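Local coordinates for secreted protein ASP-2 (Necator americanus, PDB 1U53), which is of uncertain molecular function but, as a secreted pathogenesis-related-1 (CAP family) protein of a human hookworm, is studied as a vaccine antigen, at residues A[46-51]-A[180-185]; A[26-31]-A[137-142]; A[84-89]-A[161-166]; A[42-47]-A[173-178]. All coordinates share one frame; numbering follows the deposited sequence.

Contact 1 (A[46-51]-A[180-185]); sequences KAAKMK and PCSKCE
Lys49 sets its CG between its own backbone N and carbonyl carbon (chi1 58°), and chi2, trans, carries CD to 3.9 Å from the CB of Lys183; the bend at chi3 comes only beyond CD, and the two chains pass each other at a slant. Lys183, with CG anti to its carbonyl carbon (chi1 -59°), places that CG 3.7 Å from the CB of Ala48; its NZ then runs on to a salt bridge with Glu176. The methyl of Ala48 is flanked on another side by the OG of Ser182, which hydrogen-bonds to the Glu179 carbonyl. Next to these side chains, one direct backbone bond is made: the N of Lys183 gives its hydrogen to Ala48 O at 3.0 Å, nearly straight (165°). The donor belongs to a type I beta turn, Cys181 to Cys184, whose two cysteines are tied by disulfides to Cys187 and Cys194. This is how the cysteine-rich C-terminal segment of the protein is fastened to the loop that follows helix 14-32. Nearer the start of the turn, the CA of Pro180 directs its C-H at Ala47 O over 3.3 Å, while the ring CD of Pro180 rests 3.8 Å from the CD of the extended Lys46. A water molecule donates to Ala47 O at 2.9 Å and accepts from the backbone N atoms of Met50 and Cys181, joining the two loops a second time.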
loop_
_atom_site.group_PDB
_atom_site.type_symbol
_atom_site.label_atom_id
_atom_site.label_comp_id
_atom_site.label_asym_id
_atom_site.label_seq_id
_atom_site.Cartn_x
_atom_site.Cartn_y
_atom_site.Cartn_z
ATOM N N LYS A 46 10.032 -10.100 -10.997
ATOM C CA LYS A 46 9.878 -8.820 -11.696
ATOM C C LYS A 46 8.466 -8.698 -12.224
ATOM O O LYS A 46 7.814 -9.707 -12.557
ATOM C CB LYS A 46 10.875 -8.669 -12.853
ATOM C CG LYS A 46 12.322 -8.682 -12.351
ATOM C CD LYS A 46 13.335 -8.702 -13.523
ATOM C CE LYS A 46 14.768 -8.708 -12.955
ATOM N NZ LYS A 46 15.785 -8.723 -14.035
ATOM N N ALA A 47 8.015 -7.450 -12.319
ATOM C CA ALA A 47 6.626 -7.138 -12.669
ATOM C C ALA A 47 6.659 -6.494 -14.035
ATOM O O ALA A 47 7.427 -5.529 -14.233
ATOM C CB ALA A 47 6.020 -6.173 -11.655
ATOM N N ALA A 48 5.769 -6.941 -14.923
ATOM C CA ALA A 48 5.783 -6.473 -16.324
ATOM C C ALA A 48 5.111 -5.116 -16.521
ATOM O O ALA A 48 5.344 -4.449 -17.542
ATOM C CB ALA A 48 5.074 -7.501 -17.225
ATOM N N LYS A 49 4.236 -4.733 -15.589
ATOM C CA LYS A 49 3.432 -3.505 -15.744
ATOM C C LYS A 49 2.935 -2.993 -14.393
ATOM O O LYS A 49 1.709 -2.779 -14.168
ATOM C CB LYS A 49 2.268 -3.700 -16.722
ATOM C CG LYS A 49 1.283 -4.810 -16.385
ATOM C CD LYS A 49 0.197 -4.927 -17.508
ATOM C CE LYS A 49 -0.650 -3.659 -17.587
ATOM N NZ LYS A 49 -1.784 -3.837 -18.631
ATOM N N MET A 50 3.876 -2.830 -13.459
ATOM C CA MET A 50 3.492 -2.303 -12.148
ATOM C C MET A 50 3.157 -0.811 -12.279
ATOM O O MET A 50 3.997 0.001 -12.721
ATOM C CB MET A 50 4.673 -2.508 -11.192
ATOM C CG MET A 50 4.434 -1.998 -9.796
ATOM S SD MET A 50 3.227 -2.965 -8.859
ATOM C CE MET A 50 4.151 -4.457 -8.476
ATOM N N LYS A 51 1.946 -0.436 -11.869
ATOM C CA LYS A 51 1.498 0.924 -12.129
ATOM C C LYS A 51 1.938 1.873 -11.006
ATOM O O LYS A 51 1.991 1.486 -9.825
ATOM C CB LYS A 51 -0.028 0.943 -12.336
ATOM C CG LYS A 51 -0.479 -0.059 -13.429
ATOM C CD LYS A 51 -1.918 0.249 -13.900
ATOM C CE LYS A 51 -2.269 -0.548 -15.205
ATOM N NZ LYS A 51 -3.731 -0.384 -15.462
ATOM N N PRO A 180 10.485 -5.634 -16.327
ATOM C CA PRO A 180 9.891 -4.338 -16.006
ATOM C C PRO A 180 9.532 -3.582 -17.269
ATOM O O PRO A 180 10.338 -3.566 -18.214
ATOM C CB PRO A 180 11.001 -3.599 -15.251
ATOM C CG PRO A 180 11.950 -4.593 -14.817
ATOM C CD PRO A 180 11.727 -5.885 -15.576
ATOM N N CYS A 181 8.329 -3.012 -17.281
ATOM C CA CYS A 181 7.766 -2.236 -18.385
ATOM C C CYS A 181 7.511 -2.985 -19.705
ATOM O O CYS A 181 7.117 -2.371 -20.714
ATOM C CB CYS A 181 8.599 -0.993 -18.671
ATOM S SG CYS A 181 8.339 0.415 -17.516
ATOM N N SER A 182 7.709 -4.298 -19.693
ATOM C CA SER A 182 7.557 -5.086 -20.914
ATOM C C SER A 182 6.125 -5.175 -21.387
ATOM O O SER A 182 5.887 -5.518 -22.559
ATOM C CB SER A 182 8.145 -6.475 -20.752
ATOM O OG SER A 182 7.541 -7.168 -19.675
ATOM N N LYS A 183 5.161 -4.882 -20.516
ATOM C CA LYS A 183 3.771 -4.769 -20.955
ATOM C C LYS A 183 3.229 -3.367 -20.748
ATOM O O LYS A 183 2.041 -3.170 -20.559
ATOM C CB LYS A 183 2.870 -5.802 -20.256
ATOM C CG LYS A 183 3.251 -7.265 -20.476
ATOM C CD LYS A 183 2.778 -7.772 -21.812
ATOM C CE LYS A 183 2.043 -9.114 -21.648
ATOM N NZ LYS A 183 0.715 -8.940 -21.035
ATOM N N CYS A 184 4.133 -2.390 -20.795
ATOM C CA CYS A 184 3.803 -1.011 -20.522
ATOM C C CYS A 184 4.234 -0.151 -21.711
ATOM O O CYS A 184 5.377 -0.221 -22.153
ATOM C CB CYS A 184 4.531 -0.556 -19.245
ATOM S SG CYS A 184 4.232 1.114 -18.823
ATOM N N GLU A 185 3.317 0.653 -22.228
ATOM C CA GLU A 185 3.652 1.593 -23.295
ATOM C C GLU A 185 4.010 2.988 -22.769
ATOM O O GLU A 185 4.554 3.812 -23.505
ATOM C CB GLU A 185 2.484 1.709 -24.296
ATOM C CG GLU A 185 1.475 2.813 -23.989
ATOM C CD GLU A 185 0.363 2.872 -25.027
ATOM O OE1 GLU A 185 -0.034 1.771 -25.504
ATOM O OE2 GLU A 185 -0.117 3.996 -25.359
HETATM O O HOH W 1 6.545 -2.817 -14.708
#

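Contact 2 (A[26-31]-A[137-142]); sequences SLRSSV and QMVWQE
Trp140 O is gripped end-on by Arg28, which brings both terminal nitrogens to the one atom: NH1 at 2.8 Å and NH2 at 3.1 Å. Both donors stand above the carbonyl plane, on the same face, yet the oxygen itself lies close to the guanidinium plane. NH1 has a second acceptor in that plane, Met138 O, at 2.9 Å and 161°, whereas the bond from NH2 to Gln141 O is weak; NH2 also bonds Lys51 O. The Arg28 chain bends at chi3 (71°), which turns the flat group edge-on to this row of carbonyls just where helix 133-138 ends and Val139 leaves helical geometry. A buried positive charge is thus set among oxygens at a helix C-terminus, where the helix dipole would be expected to favour it. Met138 and Trp140 are the methionine and tryptophan of HYTQMVW, a CAP-family signature, and Gln141 follows it. Apolar contacts extend the contact to both sides of the arginine along its helix. Leu27 CD1 meets the terminal methyl CE of Met138 at 3.9 Å, and CG2 of Val31 touches CG1 of Val139 at 3.9 Å, those two side chains crossing at about a right angle. Around this joint, Leu27 and Val31 of helix 14-32 also pack on Phe109 of helix 97-109, and Met138 reaches Trp108 of that helix as well as Asn86 and Tyr163 on the neighbouring strands.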
loop_
_atom_site.group_PDB
_atom_site.type_symbol
_atom_site.label_atom_id
_atom_site.label_comp_id
_atom_site.label_asym_id
_atom_site.label_seq_id
_atom_site.Cartn_x
_atom_site.Cartn_y
_atom_site.Cartn_z
ATOM N N SER A 26 8.087 3.840 -4.321
ATOM C CA SER A 26 9.449 3.318 -4.180
ATOM C C SER A 26 9.451 1.787 -4.033
ATOM O O SER A 26 10.223 1.096 -4.655
ATOM C CB SER A 26 10.063 3.895 -2.905
ATOM O OG SER A 26 11.357 3.353 -2.644
ATOM N N LEU A 27 8.620 1.287 -3.141
ATOM C CA LEU A 27 8.602 -0.128 -2.837
ATOM C C LEU A 27 7.957 -0.905 -3.980
ATOM O O LEU A 27 8.443 -2.008 -4.320
ATOM C CB LEU A 27 7.855 -0.334 -1.507
ATOM C CG LEU A 27 8.609 0.220 -0.295
ATOM C CD1 LEU A 27 7.736 0.280 0.959
ATOM C CD2 LEU A 27 9.828 -0.637 -0.001
ATOM N N ARG A 28 6.895 -0.351 -4.586
ATOM C CA ARG A 28 6.401 -0.973 -5.842
ATOM C C ARG A 28 7.521 -1.099 -6.850
ATOM O O ARG A 28 7.625 -2.111 -7.568
ATOM C CB ARG A 28 5.226 -0.146 -6.400
ATOM C CG ARG A 28 4.033 -0.349 -5.513
ATOM C CD ARG A 28 2.904 0.672 -5.785
ATOM N NE ARG A 28 2.207 0.451 -7.073
ATOM C CZ ARG A 28 1.152 -0.357 -7.240
ATOM N NH1 ARG A 28 0.658 -1.090 -6.233
ATOM N NH2 ARG A 28 0.599 -0.453 -8.442
ATOM N N SER A 29 8.346 -0.046 -6.942
ATOM C CA SER A 29 9.415 -0.056 -7.939
ATOM C C SER A 29 10.451 -1.117 -7.585
ATOM O O SER A 29 10.858 -1.902 -8.441
ATOM C CB SER A 29 10.086 1.344 -8.072
ATOM O OG SER A 29 11.337 1.274 -8.787
ATOM N N SER A 30 10.859 -1.166 -6.322
ATOM C CA SER A 30 11.791 -2.242 -5.902
ATOM C C SER A 30 11.287 -3.634 -6.258
ATOM O O SER A 30 12.035 -4.455 -6.754
ATOM C CB SER A 30 12.097 -2.177 -4.408
ATOM O OG SER A 30 11.068 -2.698 -3.571
ATOM N N VAL A 31 10.016 -3.916 -5.985
ATOM C CA VAL A 31 9.468 -5.220 -6.328
ATOM C C VAL A 31 9.522 -5.406 -7.852
ATOM O O VAL A 31 9.986 -6.437 -8.339
ATOM C CB VAL A 31 8.004 -5.344 -5.820
ATOM C CG1 VAL A 31 7.307 -6.567 -6.455
ATOM C CG2 VAL A 31 8.011 -5.350 -4.312
ATOM N N GLN A 137 -1.531 -5.779 -0.893
ATOM C CA GLN A 137 -2.258 -4.578 -1.275
ATOM C C GLN A 137 -1.305 -3.425 -1.687
ATOM O O GLN A 137 -1.571 -2.700 -2.631
ATOM C CB GLN A 137 -3.267 -4.162 -0.180
ATOM C CG GLN A 137 -4.002 -2.868 -0.486
ATOM C CD GLN A 137 -4.884 -2.914 -1.771
ATOM O OE1 GLN A 137 -4.425 -2.575 -2.901
ATOM N NE2 GLN A 137 -6.153 -3.255 -1.591
ATOM N N MET A 138 -0.164 -3.283 -0.996
ATOM C CA MET A 138 0.720 -2.189 -1.349
ATOM C C MET A 138 1.214 -2.357 -2.787
ATOM O O MET A 138 1.432 -1.364 -3.467
ATOM C CB MET A 138 1.954 -2.159 -0.438
ATOM C CG MET A 138 1.637 -1.570 0.917
ATOM S SD MET A 138 3.146 -1.449 1.947
ATOM C CE MET A 138 3.887 0.008 1.166
ATOM N N VAL A 139 1.490 -3.602 -3.218
ATOM C CA VAL A 139 2.042 -3.818 -4.557
ATOM C C VAL A 139 1.050 -4.401 -5.572
ATOM O O VAL A 139 1.465 -4.981 -6.574
ATOM C CB VAL A 139 3.334 -4.691 -4.522
ATOM C CG1 VAL A 139 4.432 -4.031 -3.579
ATOM C CG2 VAL A 139 3.027 -6.146 -4.049
ATOM N N TRP A 140 -0.255 -4.242 -5.304
ATOM C CA TRP A 140 -1.277 -4.718 -6.231
ATOM C C TRP A 140 -1.210 -3.898 -7.533
ATOM O O TRP A 140 -1.320 -2.677 -7.517
ATOM C CB TRP A 140 -2.648 -4.564 -5.571
ATOM C CG TRP A 140 -3.712 -5.387 -6.255
ATOM C CD1 TRP A 140 -4.624 -4.977 -7.172
ATOM C CD2 TRP A 140 -3.975 -6.771 -5.998
ATOM N NE1 TRP A 140 -5.467 -6.044 -7.508
ATOM C CE2 TRP A 140 -5.059 -7.157 -6.828
ATOM C CE3 TRP A 140 -3.376 -7.729 -5.173
ATOM C CZ2 TRP A 140 -5.557 -8.471 -6.833
ATOM C CZ3 TRP A 140 -3.857 -9.023 -5.175
ATOM C CH2 TRP A 140 -4.945 -9.388 -6.007
ATOM N N GLN A 141 -1.002 -4.585 -8.656
ATOM C CA GLN A 141 -0.659 -3.925 -9.911
ATOM C C GLN A 141 -1.684 -2.880 -10.260
ATOM O O GLN A 141 -1.320 -1.770 -10.677
ATOM C CB GLN A 141 -0.559 -4.982 -10.995
ATOM C CG GLN A 141 -0.563 -4.405 -12.400
ATOM C CD GLN A 141 -0.546 -5.517 -13.381
ATOM O OE1 GLN A 141 0.374 -6.290 -13.392
ATOM N NE2 GLN A 141 -1.581 -5.607 -14.212
ATOM N N GLU A 142 -2.960 -3.258 -10.151
ATOM C CA GLU A 142 -4.028 -2.418 -10.671
ATOM C C GLU A 142 -4.476 -1.322 -9.717
ATOM O O GLU A 142 -5.262 -0.430 -10.101
ATOM C CB GLU A 142 -5.186 -3.288 -11.148
ATOM C CG GLU A 142 -4.749 -4.153 -12.352
ATOM C CD GLU A 142 -4.469 -3.328 -13.563
ATOM O OE1 GLU A 142 -5.124 -2.270 -13.716
ATOM O OE2 GLU A 142 -3.610 -3.715 -14.397
#

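Contact 3 (A[84-89]-A[161-166]); sequences GENIFM and CQYGPA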
loop_
_atom_site.group_PDB
_atom_site.type_symbol
_atom_site.label_atom_id
_atom_site.label_comp_id
_atom_site.label_asym_id
_atom_site.label_seq_id
_atom_site.Cartn_x
_atom_site.Cartn_y
_atom_site.Cartn_z
ATOM N N GLY A 84 -9.574 -0.819 -1.131
ATOM C CA GLY A 84 -8.905 -1.741 -0.203
ATOM C C GLY A 84 -8.415 -0.928 0.996
ATOM O O GLY A 84 -8.589 0.310 1.056
ATOM N N GLU A 85 -7.804 -1.609 1.967
ATOM C CA GLU A 85 -7.460 -0.896 3.190
ATOM C C GLU A 85 -6.363 -1.639 3.957
ATOM O O GLU A 85 -6.431 -2.897 4.115
ATOM C CB GLU A 85 -8.680 -0.819 4.089
ATOM C CG GLU A 85 -8.446 -0.023 5.423
ATOM C CD GLU A 85 -9.745 0.017 6.207
ATOM O OE1 GLU A 85 -10.141 -1.046 6.759
ATOM O OE2 GLU A 85 -10.424 1.074 6.178
ATOM N N ASN A 86 -5.377 -0.876 4.449
ATOM C CA ASN A 86 -4.348 -1.416 5.380
ATOM C C ASN A 86 -4.406 -0.580 6.628
ATOM O O ASN A 86 -4.559 0.633 6.559
ATOM C CB ASN A 86 -2.949 -1.229 4.804
ATOM C CG ASN A 86 -2.586 -2.313 3.804
ATOM O OD1 ASN A 86 -3.129 -3.427 3.904
ATOM N ND2 ASN A 86 -1.609 -2.050 2.926
ATOM N N ILE A 87 -4.302 -1.228 7.796
ATOM C CA ILE A 87 -4.331 -0.437 9.036
ATOM C C ILE A 87 -3.080 -0.732 9.883
ATOM O O ILE A 87 -2.437 -1.793 9.726
ATOM C CB ILE A 87 -5.612 -0.696 9.874
ATOM C CG1 ILE A 87 -5.689 -2.154 10.327
ATOM C CG2 ILE A 87 -6.845 -0.241 9.088
ATOM C CD1 ILE A 87 -6.935 -2.431 11.213
ATOM N N PHE A 88 -2.680 0.232 10.722
ATOM C CA PHE A 88 -1.450 0.080 11.527
ATOM C C PHE A 88 -1.625 0.880 12.790
ATOM O O PHE A 88 -2.301 1.919 12.786
ATOM C CB PHE A 88 -0.223 0.617 10.757
ATOM C CG PHE A 88 1.043 0.784 11.593
ATOM C CD1 PHE A 88 1.915 -0.267 11.786
ATOM C CD2 PHE A 88 1.347 2.021 12.154
ATOM C CE1 PHE A 88 3.114 -0.087 12.556
ATOM C CE2 PHE A 88 2.517 2.210 12.951
ATOM C CZ PHE A 88 3.392 1.126 13.133
ATOM N N MET A 89 -1.026 0.420 13.881
ATOM C CA MET A 89 -1.043 1.285 15.071
ATOM C C MET A 89 0.281 1.173 15.809
ATOM O O MET A 89 0.960 0.133 15.774
ATOM C CB MET A 89 -2.181 0.936 16.022
ATOM C CG MET A 89 -2.093 -0.497 16.559
ATOM S SD MET A 89 -3.404 -0.794 17.747
ATOM C CE MET A 89 -2.702 -0.033 19.165
ATOM N N CYS A 161 -4.515 3.473 5.550
ATOM C CA CYS A 161 -4.439 3.819 4.120
ATOM C C CYS A 161 -5.540 3.094 3.344
ATOM O O CYS A 161 -5.850 1.941 3.659
ATOM C CB CYS A 161 -3.114 3.362 3.514
ATOM S SG CYS A 161 -1.735 4.456 3.959
ATOM N N GLN A 162 -6.149 3.763 2.374
ATOM C CA GLN A 162 -7.077 3.042 1.496
ATOM C C GLN A 162 -6.553 3.112 0.059
ATOM O O GLN A 162 -5.732 3.951 -0.264
ATOM C CB GLN A 162 -8.530 3.543 1.641
ATOM C CG GLN A 162 -9.101 3.064 2.973
ATOM C CD GLN A 162 -10.444 3.681 3.373
ATOM O OE1 GLN A 162 -11.008 4.464 2.618
ATOM N NE2 GLN A 162 -10.969 3.299 4.562
ATOM N N TYR A 163 -7.082 2.224 -0.792
ATOM C CA TYR A 163 -6.433 1.831 -2.052
ATOM C C TYR A 163 -7.505 1.650 -3.129
ATOM O O TYR A 163 -8.441 0.822 -2.943
ATOM C CB TYR A 163 -5.771 0.463 -1.815
ATOM C CG TYR A 163 -4.594 0.555 -0.876
ATOM C CD1 TYR A 163 -3.312 0.772 -1.372
ATOM C CD2 TYR A 163 -4.756 0.373 0.497
ATOM C CE1 TYR A 163 -2.215 0.867 -0.473
ATOM C CE2 TYR A 163 -3.654 0.456 1.401
ATOM C CZ TYR A 163 -2.411 0.654 0.907
ATOM O OH TYR A 163 -1.377 0.764 1.814
ATOM N N GLY A 164 -7.378 2.403 -4.229
ATOM C CA GLY A 164 -8.338 2.364 -5.388
ATOM C C GLY A 164 -7.669 1.872 -6.644
ATOM O O GLY A 164 -6.686 2.461 -7.012
ATOM N N PRO A 165 -8.429 1.169 -7.504
ATOM C CA PRO A 165 -9.301 0.081 -7.091
ATOM C C PRO A 165 -8.769 -0.845 -6.038
ATOM O O PRO A 165 -7.552 -0.991 -5.899
ATOM C CB PRO A 165 -9.636 -0.684 -8.368
ATOM C CG PRO A 165 -8.945 -0.030 -9.450
ATOM C CD PRO A 165 -8.096 1.123 -8.943
ATOM N N ALA A 166 -9.681 -1.490 -5.325
ATOM C CA ALA A 166 -9.276 -2.438 -4.272
ATOM C C ALA A 166 -8.411 -3.590 -4.794
ATOM O O ALA A 166 -8.661 -4.126 -5.886
ATOM C CB ALA A 166 -10.483 -3.023 -3.551
#
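Gly84, Asn86 and Tyr163 carry most of this contact, in which strand 84-90, at one edge of the central sheet of the CAP fold, runs antiparallel to strand 157-164. Gly84 pairs with Tyr163: its N reaches Tyr163 O at 2.7 Å and 163°, on a lone pair in the carbonyl plane, while the return bond from Tyr163 N to Gly84 O is weak. The chain then turns back, so that the methyl CB of Ala166 comes within 3.4 Å of Gly84 N. Two residues along, Asn86 and Cys161 exchange backbone bonds, Asn86 N to Cys161 O and Cys161 N to Asn86 O, each 3.0 Å. The Asn86 side chain, CG anti to its carbonyl carbon (chi1 -82°), shares a face of the sheet with Tyr163 and crosses it at about a right angle. Its amide is turned 70° from the ring, and ND2 donates to Tyr163 OH at 3.0 Å. On the other face Glu85, of the GENI motif of CAP proteins, lies alongside Gln162 and accepts from its NE2 at OE2 (2.8 Å). Further partners complete these pairs: Ser75 and Asn66 also bond Glu85 OE2, Thr62 bonds Gln162 OE1, His24 bonds the tyrosine hydroxyl, and His134 O takes ND2. Such multiple bonds should hold the amides and the carboxylate in place, and they satisfy the tyrosine hydroxyl within the core.

Contact 4 (A[42-47]-A[173-178]); sequences GNAPKA and DIYEKG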
loop_
_atom_site.group_PDB
_atom_site.type_symbol
_atom_site.label_atom_id
_atom_site.label_comp_id
_atom_site.label_asym_id
_atom_site.label_seq_id
_atom_site.Cartn_x
_atom_site.Cartn_y
_atom_site.Cartn_z
ATOM N N GLY A 42 15.028 -16.231 -2.556
ATOM C CA GLY A 42 15.271 -15.320 -3.669
ATOM C C GLY A 42 14.551 -14.000 -3.460
ATOM O O GLY A 42 14.272 -13.591 -2.298
ATOM N N ASN A 43 14.304 -13.326 -4.577
ATOM C CA ASN A 43 13.556 -12.085 -4.543
ATOM C C ASN A 43 12.154 -12.246 -5.105
ATOM O O ASN A 43 11.860 -13.204 -5.837
ATOM C CB ASN A 43 14.311 -11.028 -5.370
ATOM C CG ASN A 43 15.597 -10.565 -4.692
ATOM O OD1 ASN A 43 15.948 -11.043 -3.606
ATOM N ND2 ASN A 43 16.335 -9.649 -5.358
ATOM N N ALA A 44 11.292 -11.275 -4.854
ATOM C CA ALA A 44 9.988 -11.286 -5.544
ATOM C C ALA A 44 10.204 -11.206 -7.064
ATOM O O ALA A 44 11.191 -10.624 -7.549
ATOM C CB ALA A 44 9.116 -10.120 -5.026
ATOM N N PRO A 45 9.319 -11.843 -7.838
ATOM C CA PRO A 45 9.526 -11.721 -9.287
ATOM C C PRO A 45 9.361 -10.335 -9.870
ATOM O O PRO A 45 8.565 -9.548 -9.369
ATOM C CB PRO A 45 8.433 -12.615 -9.901
ATOM C CG PRO A 45 7.534 -12.999 -8.802
ATOM C CD PRO A 45 8.207 -12.736 -7.479
ATOM N N LYS A 46 10.032 -10.100 -10.997
ATOM C CA LYS A 46 9.878 -8.820 -11.696
ATOM C C LYS A 46 8.466 -8.698 -12.224
ATOM O O LYS A 46 7.814 -9.707 -12.557
ATOM C CB LYS A 46 10.875 -8.669 -12.853
ATOM C CG LYS A 46 12.322 -8.682 -12.351
ATOM C CD LYS A 46 13.335 -8.702 -13.523
ATOM C CE LYS A 46 14.768 -8.708 -12.955
ATOM N NZ LYS A 46 15.785 -8.723 -14.035
ATOM N N ALA A 47 8.015 -7.450 -12.319
ATOM C CA ALA A 47 6.626 -7.138 -12.669
ATOM C C ALA A 47 6.659 -6.494 -14.035
ATOM O O ALA A 47 7.427 -5.529 -14.233
ATOM C CB ALA A 47 6.020 -6.173 -11.655
ATOM N N ASP A 173 -4.094 -12.671 -9.500
ATOM C CA ASP A 173 -2.654 -12.441 -9.327
ATOM C C ASP A 173 -2.397 -11.047 -8.788
ATOM O O ASP A 173 -2.984 -10.064 -9.240
ATOM C CB ASP A 173 -1.932 -12.547 -10.662
ATOM C CG ASP A 173 -1.765 -13.982 -11.133
ATOM O OD1 ASP A 173 -2.089 -14.930 -10.389
ATOM O OD2 ASP A 173 -1.234 -14.150 -12.232
ATOM N N ILE A 174 -1.431 -10.957 -7.881
ATOM C CA ILE A 174 -1.067 -9.651 -7.299
ATOM C C ILE A 174 -0.560 -8.703 -8.385
ATOM O O ILE A 174 -0.918 -7.521 -8.450
ATOM C CB ILE A 174 0.047 -9.830 -6.239
ATOM C CG1 ILE A 174 -0.402 -10.786 -5.085
ATOM C CG2 ILE A 174 0.493 -8.444 -5.695
ATOM C CD1 ILE A 174 0.835 -11.496 -4.427
ATOM N N TYR A 175 0.330 -9.215 -9.226
ATOM C CA TYR A 175 0.716 -8.488 -10.434
ATOM C C TYR A 175 1.132 -9.502 -11.495
ATOM O O TYR A 175 1.376 -10.664 -11.177
ATOM C CB TYR A 175 1.859 -7.486 -10.139
ATOM C CG TYR A 175 3.109 -8.038 -9.465
ATOM C CD1 TYR A 175 4.158 -8.576 -10.224
ATOM C CD2 TYR A 175 3.256 -8.032 -8.053
ATOM C CE1 TYR A 175 5.333 -9.080 -9.616
ATOM C CE2 TYR A 175 4.429 -8.526 -7.444
ATOM C CZ TYR A 175 5.446 -9.057 -8.224
ATOM O OH TYR A 175 6.557 -9.544 -7.621
ATOM N N GLU A 176 1.185 -9.033 -12.739
ATOM C CA GLU A 176 1.682 -9.801 -13.886
ATOM C C GLU A 176 3.197 -9.872 -13.876
ATOM O O GLU A 176 3.847 -8.849 -13.818
ATOM C CB GLU A 176 1.223 -9.119 -15.184
ATOM C CG GLU A 176 1.758 -9.798 -16.432
ATOM C CD GLU A 176 1.164 -9.283 -17.739
ATOM O OE1 GLU A 176 0.133 -8.559 -17.744
ATOM O OE2 GLU A 176 1.746 -9.612 -18.799
ATOM N N LYS A 177 3.761 -11.077 -13.996
ATOM C CA LYS A 177 5.231 -11.238 -14.003
ATOM C C LYS A 177 5.827 -10.987 -15.385
ATOM O O LYS A 177 5.247 -11.372 -16.403
ATOM C CB LYS A 177 5.624 -12.660 -13.577
ATOM C CG LYS A 177 5.221 -12.958 -12.111
ATOM C CD LYS A 177 5.746 -14.313 -11.613
ATOM C CE LYS A 177 4.992 -15.505 -12.139
ATOM N NZ LYS A 177 5.797 -16.740 -11.636
ATOM N N GLY A 178 7.000 -10.390 -15.413
ATOM C CA GLY A 178 7.787 -10.275 -16.618
ATOM C C GLY A 178 8.773 -9.132 -16.466
ATOM O O GLY A 178 8.803 -8.464 -15.416
#
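Tyr175 and Pro45 make the shortest hydrogen bond across this contact: the phenol OH donates to Pro45 O at 2.7 Å, in the carbonyl plane and on a lone pair. A second bond joins the backbones, Gly178 N to Lys46 O at 3.0 Å and 162°, its donor well above the plane of that carbonyl. Weaker C-H contacts accompany them, from Lys177 CA to Lys46 O (3.3 Å) and from Ala47 CA to Glu176 O (3.5 Å). They go with a single backbone bridge between Ala47 and Lys177, by which the loop after helix 14-32 is laid against the one leading from strand 157-164 to the C-terminal region. The van der Waals contacts fall into two groups. Tyr175 has CG wedged between its backbone N and carbonyl carbon (chi1 54°), and its ring brings CD1 to 3.4 Å from the methyl of Ala47, while Ala44 CB lies 3.7 Å from its OH. Nearer the solvent, CD of Lys177 packs on CG of the Pro45 ring at 3.6 Å, the lysine bending at chi3 before its NZ reaches Gln119 O. Gly178 has backbone angles at which a side chain would collide with the carbonyl of the residue before, so glycine fits. Chemically, on the inner side an aromatic ring gives its hydroxyl proton to a main-chain oxygen, while the charged lysine end is directed to a partner beyond the two loops.

Taken together, the four contacts show bonding chemistry changing with depth. Contacts 2 and 3, each centred about 7 Å from the centre of the chain, are buried: contact 3 joins two strands by regular pairing, contact 2 a helix to a helix end, chiefly through one arginine with apolar pairs beside it; they touch where Gln137 packs on Tyr163, among other places. Contacts 1 and 4 lie farther out and share Lys46 and Ala47, so one loop meets two successive parts of the C-terminal chain. Here isolated backbone bonds and lysine aliphatic chains are prominent, with a buried tyrosine in contact 4 and a bridging water in contact 1. Lys51 ties contact 1 to contact 2, Gln141 contact 2 to contact 4.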